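Long-range contacts in Alr1585 protein (Nostoc sp., PDB 5C2I), which probably uses hydrogen peroxide at a haem iron to oxidise dyes and other substrates, as a dye-decolorizing (DyP-type) peroxidase that forms a tetramer: residues A[250-255]-A[387-392]; A[358-363]-A[393-398]. The protein carries 1 engineered substitution. All coordinates share one frame; numbering follows the deposited sequence.

Contact 1. Residues A[250-255]-A[387-392]; sequences YGSYLV and LCFQSN
Tyr253 and Gln390 face each other as a hydrogen-bonded antiparallel pair: Tyr253 N donates to Gln390 O at 3.0 Å. In return Tyr253 O accepts twice: from Gln390 N, and from Gln390 NE2, which comes at 3.1 Å from above the carbonyl plane with an N-H...O angle of 170°. The glutamine side chain folds across onto strand 250-255: CG sits between the backbone N and the carbonyl carbon (chi1 53°), and a bend at chi2 brings CD near Tyr253 O and Val255 CG2. NE2 packs on Val255 CG2 at 3.5 Å, and OE1 accepts from Phe397 N. An alanine at Gln390 would probably leave Tyr253 O without its amide donor, deprive Phe397 N of its acceptor and open a gap beside Val255 CG2. Val255 forms a second such pair: its N donates to Cys388 O at 2.9 Å, Cys388 N donates to Val255 O, and Val255 CB lies 3.8 Å from Cys388 SG. The Tyr253 ring turns its edge to Gln390 O. On the other face, Leu254 sets CD1 over the Phe389 ring, 4.2 Å from its centroid and 21° off the normal, a CH-pi contact. The same methyl meets Leu387 CB at 3.8 Å. The strand axes, 4.7 Å apart, run antiparallel within the C-terminal ferredoxin-like sheet; strand 448-458 flanks 250-261 and strand 363-369 flanks 383-390, while Phe97 of strand 93-98 packs on Leu254 and Phe389.

Contact 2. Residues A[358-363]-A[393-398]; sequences RGHRIT and IENQFN. With HEM (protoporphyrin IX containing Fe), chain E; EDO (1,2-ethanediol), chain G.
His360 and Gln396 supply the two direct hydrogen bonds of this contact, each from a side chain to a backbone carbonyl. His360 ND1 donates to Asn395 O at 2.7 Å with an angle of 162°; the acceptor lies close to the ring plane, and the bond is in the carbonyl plane. Gln396 NE2 gives an equally short bond, 2.7 Å, to Arg361 O, in line with its C=O (175°). The glutamine chain is extended beyond CG (chi2 170°), and the amide at its end meets Arg361 O. A bound 1,2-ethanediol, probably from the crystallisation liquor, adds a bridge: its O2 donates to Gly359 O at 2.6 Å, and its O1 donates to Gln396 OE1 and accepts from Asn395 ND2. Apolar contact is slighter. Ile362 CG2 lies 4.2 Å from Phe397 CB, and both residues line the haem pocket: Ile362 CD1 approaches HEM CAC at 3.9 Å, and Phe397 CE1 approaches HEM CBC at 3.5 Å. Gln396 is the N-cap residue of helix 397-405, from which Phe399 stacks on the His360 ring and Trp404 meets it steeply. The contact thus ties the start of that helix to the turn between helix 350-358 and strand 363-369.

Contact 1 is buried, with eight of its nine touching residues enclosed, whereas contact 2 is only partly buried and binds a 1,2-ethanediol, probably from the crystallisation liquor. The first is strand pairing, held by a ladder of backbone bonds with a side-chain amide added; the second joins irregular chain to a helix start through side-chain-to-carbonyl bonds and haem-pocket packing. Their segments alternate along the chain and their centres lie about 9 Å apart. Strand 383-390 leads through residues 391-396 into helix 397-405, and Thr363 opens strand 363-369, which pairs with strand 383-390: Phe389 N lies 2.9 Å from Thr363 O, probably hydrogen-bonded. Contact 1 lies within the sheet, and contact 2 closes the connections that leave strand 383-390 and enter strand 363-369 beside the haem.

Contact 1. Residues A[250-255]-A[387-392]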
ATOM      1  N   TYR A 250      -2.109 -14.774 -41.196  1.00 20.79           N
ATOM      2  CA  TYR A 250      -1.580 -15.849 -40.368  1.00 20.28           C
ATOM      3  C   TYR A 250      -2.360 -16.005 -39.096  1.00 19.08           C
ATOM      4  O   TYR A 250      -3.041 -15.053 -38.643  1.00 19.21           O
ATOM      5  CB  TYR A 250      -0.099 -15.589 -40.020  1.00 20.09           C
ATOM      6  CG  TYR A 250       0.806 -15.818 -41.187  1.00 21.24           C
ATOM      7  CD1 TYR A 250       0.949 -14.865 -42.181  1.00 22.16           C
ATOM      8  CD2 TYR A 250       1.483 -17.033 -41.332  1.00 21.35           C
ATOM      9  CE1 TYR A 250       1.747 -15.094 -43.296  1.00 24.09           C
ATOM     10  CE2 TYR A 250       2.268 -17.260 -42.453  1.00 22.76           C
ATOM     11  CZ  TYR A 250       2.401 -16.299 -43.421  1.00 23.90           C
ATOM     12  OH  TYR A 250       3.184 -16.541 -44.534  1.00 26.46           O
ATOM     13  N   GLY A 251      -2.227 -17.205 -38.527  1.00 17.69           N
ATOM     14  CA  GLY A 251      -2.801 -17.554 -37.249  1.00 16.94           C
ATOM     15  C   GLY A 251      -1.831 -18.458 -36.478  1.00 17.20           C
ATOM     16  O   GLY A 251      -0.657 -18.618 -36.871  1.00 16.87           O
ATOM     17  N   SER A 252      -2.318 -19.011 -35.373  1.00 16.16           N
ATOM     18  CA  SER A 252      -1.540 -19.894 -34.520  1.00 15.34           C
ATOM     19  C   SER A 252      -2.465 -20.828 -33.801  1.00 15.14           C
ATOM     20  O   SER A 252      -3.649 -20.542 -33.631  1.00 15.67           O
ATOM     21  CB  SER A 252      -0.694 -19.080 -33.516  1.00 14.78           C
ATOM     22  OG  SER A 252       0.177 -19.945 -32.765  1.00 14.29           O
ATOM     23  N   TYR A 253      -1.934 -21.985 -33.394  1.00 15.08           N
ATOM     24  CA  TYR A 253      -2.700 -22.970 -32.656  1.00 15.31           C
ATOM     25  C   TYR A 253      -2.535 -22.786 -31.154  1.00 15.06           C
ATOM     26  O   TYR A 253      -1.424 -22.655 -30.657  1.00 14.47           O
ATOM     27  CB  TYR A 253      -2.272 -24.389 -33.039  1.00 15.50           C
ATOM     28  CG  TYR A 253      -2.641 -24.773 -34.443  1.00 16.82           C
ATOM     29  CD1 TYR A 253      -3.965 -25.145 -34.750  1.00 17.32           C
ATOM     30  CD2 TYR A 253      -1.712 -24.749 -35.473  1.00 17.33           C
ATOM     31  CE1 TYR A 253      -4.326 -25.457 -36.047  1.00 18.68           C
ATOM     32  CE2 TYR A 253      -2.044 -25.137 -36.767  1.00 18.45           C
ATOM     33  CZ  TYR A 253      -3.362 -25.497 -37.045  1.00 19.11           C
ATOM     34  OH  TYR A 253      -3.702 -25.850 -38.336  1.00 21.59           O
ATOM     35  N   LEU A 254      -3.670 -22.766 -30.465  1.00 15.42           N
ATOM     36  CA  LEU A 254      -3.750 -22.587 -29.048  1.00 15.33           C
ATOM     37  C   LEU A 254      -4.051 -23.909 -28.347  1.00 15.92           C
ATOM     38  O   LEU A 254      -5.006 -24.615 -28.708  1.00 16.96           O
ATOM     39  CB  LEU A 254      -4.839 -21.577 -28.696  1.00 15.18           C
ATOM     40  CG  LEU A 254      -5.154 -21.390 -27.210  1.00 16.13           C
ATOM     41  CD1 LEU A 254      -4.018 -20.795 -26.425  1.00 16.35           C
ATOM     42  CD2 LEU A 254      -6.425 -20.560 -27.018  1.00 16.04           C
ATOM     43  N   VAL A 255      -3.286 -24.219 -27.321  1.00 15.56           N
ATOM     44  CA  VAL A 255      -3.601 -25.292 -26.378  1.00 15.27           C
ATOM     45  C   VAL A 255      -4.087 -24.586 -25.111  1.00 14.81           C
ATOM     46  O   VAL A 255      -3.383 -23.715 -24.591  1.00 14.85           O
ATOM     47  CB  VAL A 255      -2.337 -26.102 -26.044  1.00 15.39           C
ATOM     48  CG1 VAL A 255      -2.578 -27.033 -24.834  1.00 15.94           C
ATOM     49  CG2 VAL A 255      -1.862 -26.895 -27.238  1.00 16.04           C
ATOM     50  N   LEU A 387      -2.131 -21.694 -21.224  1.00 15.27           N
ATOM     51  CA  LEU A 387      -2.326 -21.412 -22.657  1.00 15.55           C
ATOM     52  C   LEU A 387      -0.967 -21.405 -23.319  1.00 15.45           C
ATOM     53  O   LEU A 387      -0.048 -20.795 -22.782  1.00 15.17           O
ATOM     54  CB  LEU A 387      -2.953 -20.037 -22.877  1.00 15.98           C
ATOM     55  CG  LEU A 387      -4.457 -19.867 -22.582  1.00 16.07           C
ATOM     56  CD1 LEU A 387      -4.714 -19.799 -21.081  1.00 16.62           C
ATOM     57  CD2 LEU A 387      -4.945 -18.582 -23.227  1.00 16.68           C
ATOM     58  N   CYS A 388      -0.837 -22.060 -24.468  1.00 14.72           N
ATOM     59  CA  CYS A 388       0.365 -21.894 -25.256  1.00 14.87           C
ATOM     60  C   CYS A 388       0.054 -21.917 -26.746  1.00 14.76           C
ATOM     61  O   CYS A 388      -0.943 -22.524 -27.167  1.00 15.58           O
ATOM     62  CB  CYS A 388       1.428 -22.923 -24.882  1.00 15.53           C
ATOM     63  SG  CYS A 388       1.160 -24.607 -25.479  1.00 15.74           S
ATOM     64  N   PHE A 389       0.954 -21.290 -27.509  1.00 14.56           N
ATOM     65  CA  PHE A 389       0.880 -21.177 -28.942  1.00 14.80           C
ATOM     66  C   PHE A 389       2.012 -21.925 -29.632  1.00 15.05           C
ATOM     67  O   PHE A 389       3.126 -22.094 -29.067  1.00 14.76           O
ATOM     68  CB  PHE A 389       0.878 -19.702 -29.370  1.00 14.15           C
ATOM     69  CG  PHE A 389      -0.375 -18.985 -29.063  1.00 14.91           C
ATOM     70  CD1 PHE A 389      -1.547 -19.220 -29.805  1.00 14.96           C
ATOM     71  CD2 PHE A 389      -0.418 -18.011 -28.049  1.00 15.13           C
ATOM     72  CE1 PHE A 389      -2.722 -18.534 -29.492  1.00 15.66           C
ATOM     73  CE2 PHE A 389      -1.581 -17.335 -27.759  1.00 15.07           C
ATOM     74  CZ  PHE A 389      -2.735 -17.586 -28.476  1.00 15.61           C
ATOM     75  N   GLN A 390       1.722 -22.386 -30.839  1.00 14.83           N
ATOM     76  CA  GLN A 390       2.651 -23.148 -31.644  1.00 15.16           C
ATOM     77  C   GLN A 390       2.085 -23.263 -33.043  1.00 15.80           C
ATOM     78  O   GLN A 390       0.885 -23.022 -33.262  1.00 15.54           O
ATOM     79  CB  GLN A 390       2.853 -24.543 -31.119  1.00 15.11           C
ATOM     80  CG  GLN A 390       1.553 -25.312 -30.906  1.00 15.14           C
ATOM     81  CD  GLN A 390       1.192 -25.427 -29.443  1.00 15.02           C
ATOM     82  OE1 GLN A 390       1.794 -26.197 -28.717  1.00 15.30           O
ATOM     83  NE2 GLN A 390       0.160 -24.701 -29.015  1.00 15.68           N
ATOM     84  N   SER A 391       2.953 -23.591 -34.005  1.00 16.33           N
ATOM     85  CA  SER A 391       2.496 -23.844 -35.355  1.00 16.97           C
ATOM     86  C   SER A 391       2.086 -25.314 -35.583  1.00 17.78           C
ATOM     87  O   SER A 391       1.461 -25.630 -36.601  1.00 17.45           O
ATOM     88  CB  SER A 391       3.564 -23.463 -36.365  1.00 17.73           C
ATOM     89  OG  SER A 391       4.750 -24.204 -36.153  1.00 16.98           O
ATOM     90  N   ASN A 392       2.474 -26.201 -34.668  1.00 16.73           N
ATOM     91  CA  ASN A 392       2.258 -27.634 -34.822  1.00 17.76           C
ATOM     92  C   ASN A 392       2.104 -28.275 -33.444  1.00 17.12           C
ATOM     93  O   ASN A 392       3.098 -28.446 -32.710  1.00 17.56           O
ATOM     94  CB  ASN A 392       3.425 -28.277 -35.601  1.00 18.20           C
ATOM     95  CG  ASN A 392       3.205 -29.752 -35.906  1.00 19.40           C
ATOM     96  OD1 ASN A 392       2.677 -30.493 -35.120  1.00 20.64           O
ATOM     97  ND2 ASN A 392       3.680 -30.183 -37.035  1.00 21.21           N
TER

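Contact 2. Residues A[358-363]-A[393-398]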
ATOM      1  N   ARG A 358      15.043 -27.590 -30.579  1.00 17.61           N
ATOM      2  CA  ARG A 358      14.477 -26.239 -30.386  1.00 17.04           C
ATOM      3  C   ARG A 358      13.127 -26.054 -31.091  1.00 16.92           C
ATOM      4  O   ARG A 358      12.346 -25.178 -30.715  1.00 16.00           O
ATOM      5  CB  ARG A 358      15.487 -25.163 -30.820  1.00 17.48           C
ATOM      6  CG  ARG A 358      16.709 -25.051 -29.918  1.00 17.33           C
ATOM      7  CD  ARG A 358      17.858 -24.299 -30.606  1.00 18.35           C
ATOM      8  NE  ARG A 358      17.474 -22.957 -31.018  1.00 18.53           N
ATOM      9  CZ  ARG A 358      17.446 -21.878 -30.235  1.00 17.98           C
ATOM     10  NH1 ARG A 358      17.809 -21.942 -28.971  1.00 17.71           N
ATOM     11  NH2 ARG A 358      17.075 -20.705 -30.746  1.00 17.77           N
ATOM     12  N   GLY A 359      12.853 -26.890 -32.106  1.00 17.58           N
ATOM     13  CA  GLY A 359      11.613 -26.807 -32.855  1.00 17.66           C
ATOM     14  C   GLY A 359      10.411 -27.288 -32.051  1.00 17.38           C
ATOM     15  O   GLY A 359       9.263 -27.024 -32.443  1.00 16.91           O
ATOM     16  N   HIS A 360      10.656 -27.939 -30.905  1.00 17.39           N
ATOM     17  CA  HIS A 360       9.594 -28.390 -30.026  1.00 16.64           C
ATOM     18  C   HIS A 360       9.127 -27.360 -29.012  1.00 16.60           C
ATOM     19  O   HIS A 360       8.181 -27.628 -28.260  1.00 16.22           O
ATOM     20  CB  HIS A 360       9.984 -29.675 -29.274  1.00 16.49           C
ATOM     21  CG  HIS A 360      10.418 -30.796 -30.159  1.00 16.74           C
ATOM     22  ND1 HIS A 360       9.582 -31.381 -31.095  1.00 17.61           N
ATOM     23  CD2 HIS A 360      11.626 -31.389 -30.306  1.00 17.37           C
ATOM     24  CE1 HIS A 360      10.246 -32.333 -31.737  1.00 18.34           C
ATOM     25  NE2 HIS A 360      11.497 -32.339 -31.288  1.00 18.52           N
ATOM     26  N   ARG A 361       9.750 -26.189 -28.970  1.00 16.35           N
ATOM     27  CA  ARG A 361       9.420 -25.179 -27.967  1.00 16.14           C
ATOM     28  C   ARG A 361       7.974 -24.708 -28.098  1.00 16.13           C
ATOM     29  O   ARG A 361       7.402 -24.720 -29.191  1.00 17.02           O
ATOM     30  CB  ARG A 361      10.355 -23.956 -28.103  1.00 16.08           C
ATOM     31  CG  ARG A 361      11.785 -24.147 -27.591  1.00 17.09           C
ATOM     32  CD  ARG A 361      12.654 -22.901 -27.795  1.00 18.28           C
ATOM     33  NE  ARG A 361      12.949 -22.688 -29.216  1.00 20.16           N
ATOM     34  CZ  ARG A 361      13.548 -21.585 -29.705  1.00 21.37           C
ATOM     35  NH1 ARG A 361      13.911 -20.610 -28.897  1.00 21.11           N
ATOM     36  NH2 ARG A 361      13.770 -21.478 -31.007  1.00 21.70           N
ATOM     37  N   ILE A 362       7.442 -24.201 -26.996  1.00 15.30           N
ATOM     38  CA  ILE A 362       6.119 -23.613 -26.962  1.00 15.54           C
ATOM     39  C   ILE A 362       6.196 -22.181 -26.419  1.00 14.93           C
ATOM     40  O   ILE A 362       7.100 -21.831 -25.677  1.00 14.99           O
ATOM     41  CB  ILE A 362       5.167 -24.420 -26.064  1.00 15.53           C
ATOM     42  CG1 ILE A 362       5.714 -24.552 -24.641  1.00 15.87           C
ATOM     43  CG2 ILE A 362       4.905 -25.803 -26.682  1.00 16.69           C
ATOM     44  CD1 ILE A 362       4.674 -25.069 -23.640  1.00 16.49           C
ATOM     45  N   THR A 363       5.233 -21.355 -26.821  1.00 14.86           N
ATOM     46  CA  THR A 363       5.184 -19.971 -26.378  1.00 13.94           C
ATOM     47  C   THR A 363       4.028 -19.846 -25.393  1.00 14.22           C
ATOM     48  O   THR A 363       2.864 -20.021 -25.757  1.00 14.09           O
ATOM     49  CB  THR A 363       4.987 -19.062 -27.597  1.00 14.68           C
ATOM     50  OG1 THR A 363       6.093 -19.203 -28.498  1.00 14.85           O
ATOM     51  CG2 THR A 363       4.831 -17.588 -27.204  1.00 13.79           C
ATOM     52  N   ILE A 393       0.885 -28.611 -33.084  1.00 17.14           N
ATOM     53  CA  ILE A 393       0.618 -29.132 -31.740  1.00 17.54           C
ATOM     54  C   ILE A 393       1.279 -30.478 -31.558  1.00 17.88           C
ATOM     55  O   ILE A 393       1.840 -30.760 -30.476  1.00 17.91           O
ATOM     56  CB  ILE A 393      -0.916 -29.232 -31.432  1.00 18.02           C
ATOM     57  CG1 ILE A 393      -1.538 -27.825 -31.453  1.00 17.54           C
ATOM     58  CG2 ILE A 393      -1.181 -29.897 -30.097  1.00 17.74           C
ATOM     59  CD1 ILE A 393      -3.057 -27.834 -31.396  1.00 17.63           C
ATOM     60  N   GLU A 394       1.220 -31.319 -32.572  1.00 18.53           N
ATOM     61  CA  GLU A 394       1.843 -32.633 -32.480  1.00 20.21           C
ATOM     62  C   GLU A 394       3.340 -32.557 -32.149  1.00 19.57           C
ATOM     63  O   GLU A 394       3.854 -33.343 -31.305  1.00 18.60           O
ATOM     64  CB  GLU A 394       1.623 -33.435 -33.758  1.00 23.24           C
ATOM     65  CG  GLU A 394       2.207 -34.817 -33.766  1.00 26.97           C
ATOM     66  CD  GLU A 394       1.811 -35.523 -35.065  1.00 32.11           C
ATOM     67  OE1 GLU A 394       0.640 -35.927 -35.181  1.00 32.68           O
ATOM     68  OE2 GLU A 394       2.642 -35.586 -36.002  1.00 36.77           O
ATOM     69  N   ASN A 395       4.010 -31.603 -32.765  1.00 18.80           N
ATOM     70  CA  ASN A 395       5.441 -31.434 -32.607  1.00 18.53           C
ATOM     71  C   ASN A 395       5.871 -30.508 -31.454  1.00 17.75           C
ATOM     72  O   ASN A 395       7.039 -30.497 -31.057  1.00 16.96           O
ATOM     73  CB  ASN A 395       6.033 -30.887 -33.888  1.00 18.66           C
ATOM     74  CG  ASN A 395       7.549 -31.028 -33.900  1.00 19.40           C
ATOM     75  OD1 ASN A 395       8.058 -32.115 -33.791  1.00 20.80           O
ATOM     76  ND2 ASN A 395       8.258 -29.915 -34.003  1.00 19.46           N
ATOM     77  N   GLN A 396       4.926 -29.772 -30.873  1.00 16.54           N
ATOM     78  CA  GLN A 396       5.243 -28.800 -29.813  1.00 16.05           C
ATOM     79  C   GLN A 396       4.571 -29.211 -28.496  1.00 15.11           C
ATOM     80  O   GLN A 396       5.068 -30.128 -27.869  1.00 15.44           O
ATOM     81  CB  GLN A 396       5.008 -27.348 -30.308  1.00 15.79           C
ATOM     82  CG  GLN A 396       6.006 -27.078 -31.440  1.00 16.64           C
ATOM     83  CD  GLN A 396       5.800 -25.788 -32.222  1.00 16.29           C
ATOM     84  OE1 GLN A 396       5.142 -25.772 -33.268  1.00 16.16           O
ATOM     85  NE2 GLN A 396       6.341 -24.700 -31.707  1.00 16.04           N
ATOM     86  N   PHE A 397       3.451 -28.625 -28.082  1.00 14.90           N
ATOM     87  CA  PHE A 397       2.880 -29.027 -26.799  1.00 14.92           C
ATOM     88  C   PHE A 397       2.746 -30.561 -26.626  1.00 16.33           C
ATOM     89  O   PHE A 397       3.124 -31.093 -25.576  1.00 15.64           O
ATOM     90  CB  PHE A 397       1.536 -28.379 -26.485  1.00 15.20           C
ATOM     91  CG  PHE A 397       0.881 -28.980 -25.299  1.00 15.74           C
ATOM     92  CD1 PHE A 397       1.258 -28.594 -24.019  1.00 15.97           C
ATOM     93  CD2 PHE A 397      -0.051 -29.995 -25.433  1.00 16.12           C
ATOM     94  CE1 PHE A 397       0.705 -29.243 -22.902  1.00 16.50           C
ATOM     95  CE2 PHE A 397      -0.596 -30.610 -24.336  1.00 16.63           C
ATOM     96  CZ  PHE A 397      -0.216 -30.230 -23.063  1.00 16.85           C
ATOM     97  N   ASN A 398       2.091 -31.248 -27.566  1.00 16.36           N
ATOM     98  CA  ASN A 398       1.846 -32.678 -27.359  1.00 17.17           C
ATOM     99  C   ASN A 398       3.151 -33.456 -27.219  1.00 17.48           C
ATOM    100  O   ASN A 398       3.232 -34.425 -26.440  1.00 18.18           O
ATOM    101  CB  ASN A 398       1.000 -33.299 -28.476  1.00 17.72           C
ATOM    102  CG  ASN A 398      -0.493 -33.072 -28.298  1.00 17.87           C
ATOM    103  OD1 ASN A 398      -0.931 -32.208 -27.543  1.00 17.67           O
ATOM    104  ND2 ASN A 398      -1.279 -33.842 -29.022  1.00 18.13           N
TER
HETATM  105  CHA HEM E 501       8.928 -23.392 -17.231  1.00 13.30           C
HETATM  106  CHB HEM E 501       5.756 -24.072 -13.663  1.00 13.49           C
HETATM  107  CHC HEM E 501       2.964 -26.647 -16.663  1.00 13.80           C
HETATM  108  CHD HEM E 501       6.279 -26.154 -20.119  1.00 14.48           C
HETATM  109  C1A HEM E 501       8.317 -23.370 -15.988  1.00 13.20           C
HETATM  110  C2A HEM E 501       8.855 -22.750 -14.821  1.00 14.07           C
HETATM  111  C3A HEM E 501       7.963 -22.943 -13.825  1.00 13.10           C
HETATM  112  C4A HEM E 501       6.873 -23.652 -14.377  1.00 13.58           C
HETATM  113  CMA HEM E 501       8.045 -22.456 -12.403  1.00 13.61           C
HETATM  114  CAA HEM E 501      10.186 -21.997 -14.691  1.00 12.77           C
HETATM  115  CBA HEM E 501      10.192 -20.500 -15.009  1.00 14.05           C
HETATM  116  CGA HEM E 501       9.782 -20.304 -16.443  1.00 14.47           C
HETATM  117  O1A HEM E 501      10.609 -20.403 -17.396  1.00 15.91           O
HETATM  118  O2A HEM E 501       8.600 -20.047 -16.679  1.00 14.08           O
HETATM  119  C1B HEM E 501       4.701 -24.801 -14.210  1.00 15.15           C
HETATM  120  C2B HEM E 501       3.513 -25.165 -13.487  1.00 14.99           C
HETATM  121  C3B HEM E 501       2.725 -25.835 -14.315  1.00 14.60           C
HETATM  122  C4B HEM E 501       3.477 -25.942 -15.568  1.00 14.65           C
HETATM  123  CMB HEM E 501       3.233 -24.801 -12.071  1.00 15.31           C
HETATM  124  CAB HEM E 501       1.359 -26.390 -14.144  1.00 14.62           C
HETATM  125  CBB HEM E 501       0.470 -25.933 -13.245  1.00 15.38           C
HETATM  126  C1C HEM E 501       3.650 -26.792 -17.880  1.00 14.78           C
HETATM  127  C2C HEM E 501       3.271 -27.594 -18.936  1.00 14.43           C
HETATM  128  C3C HEM E 501       4.232 -27.468 -19.907  1.00 15.31           C
HETATM  129  C4C HEM E 501       5.180 -26.557 -19.426  1.00 14.56           C
HETATM  130  CMC HEM E 501       2.021 -28.414 -19.068  1.00 14.55           C
HETATM  131  CAC HEM E 501       4.344 -28.136 -21.203  1.00 14.88           C
HETATM  132  CBC HEM E 501       3.909 -29.322 -21.549  1.00 16.19           C
HETATM  133  C1D HEM E 501       7.198 -25.247 -19.595  1.00 14.38           C
HETATM  134  C2D HEM E 501       8.321 -24.770 -20.395  1.00 14.19           C
HETATM  135  C3D HEM E 501       9.085 -24.043 -19.591  1.00 13.83           C
HETATM  136  C4D HEM E 501       8.370 -24.047 -18.296  1.00 13.39           C
HETATM  137  CMD HEM E 501       8.614 -25.051 -21.860  1.00 15.72           C
HETATM  138  CAD HEM E 501      10.335 -23.308 -19.979  1.00 14.08           C
HETATM  139  CBD HEM E 501      11.599 -24.173 -19.903  1.00 14.24           C
HETATM  140  CGD HEM E 501      12.779 -23.372 -20.347  1.00 13.43           C
HETATM  141  O1D HEM E 501      13.721 -23.305 -19.560  1.00 13.40           O
HETATM  142  O2D HEM E 501      12.832 -22.786 -21.482  1.00 15.31           O
HETATM  143  NA  HEM E 501       7.139 -23.985 -15.684  1.00 13.41           N
HETATM  144  NB  HEM E 501       4.654 -25.344 -15.386  1.00 13.87           N
HETATM  145  NC  HEM E 501       4.867 -26.232 -18.136  1.00 14.08           N
HETATM  146  ND  HEM E 501       7.301 -24.858 -18.322  1.00 13.68           N
HETATM  147 FE   HEM E 501       6.033 -25.122 -16.893  1.00 15.06          FE
HETATM  148  C1  EDO G 503       7.184 -26.776 -36.026  1.00 29.17           C
HETATM  149  O1  EDO G 503       6.579 -27.501 -34.948  1.00 26.40           O
HETATM  150  C2  EDO G 503       8.639 -26.358 -35.811  1.00 29.07           C
HETATM  151  O2  EDO G 503       8.917 -25.634 -34.614  1.00 27.81           O
HETATM  152  O   HOH W   1       4.684 -23.351 -17.608  1.00 20.81           O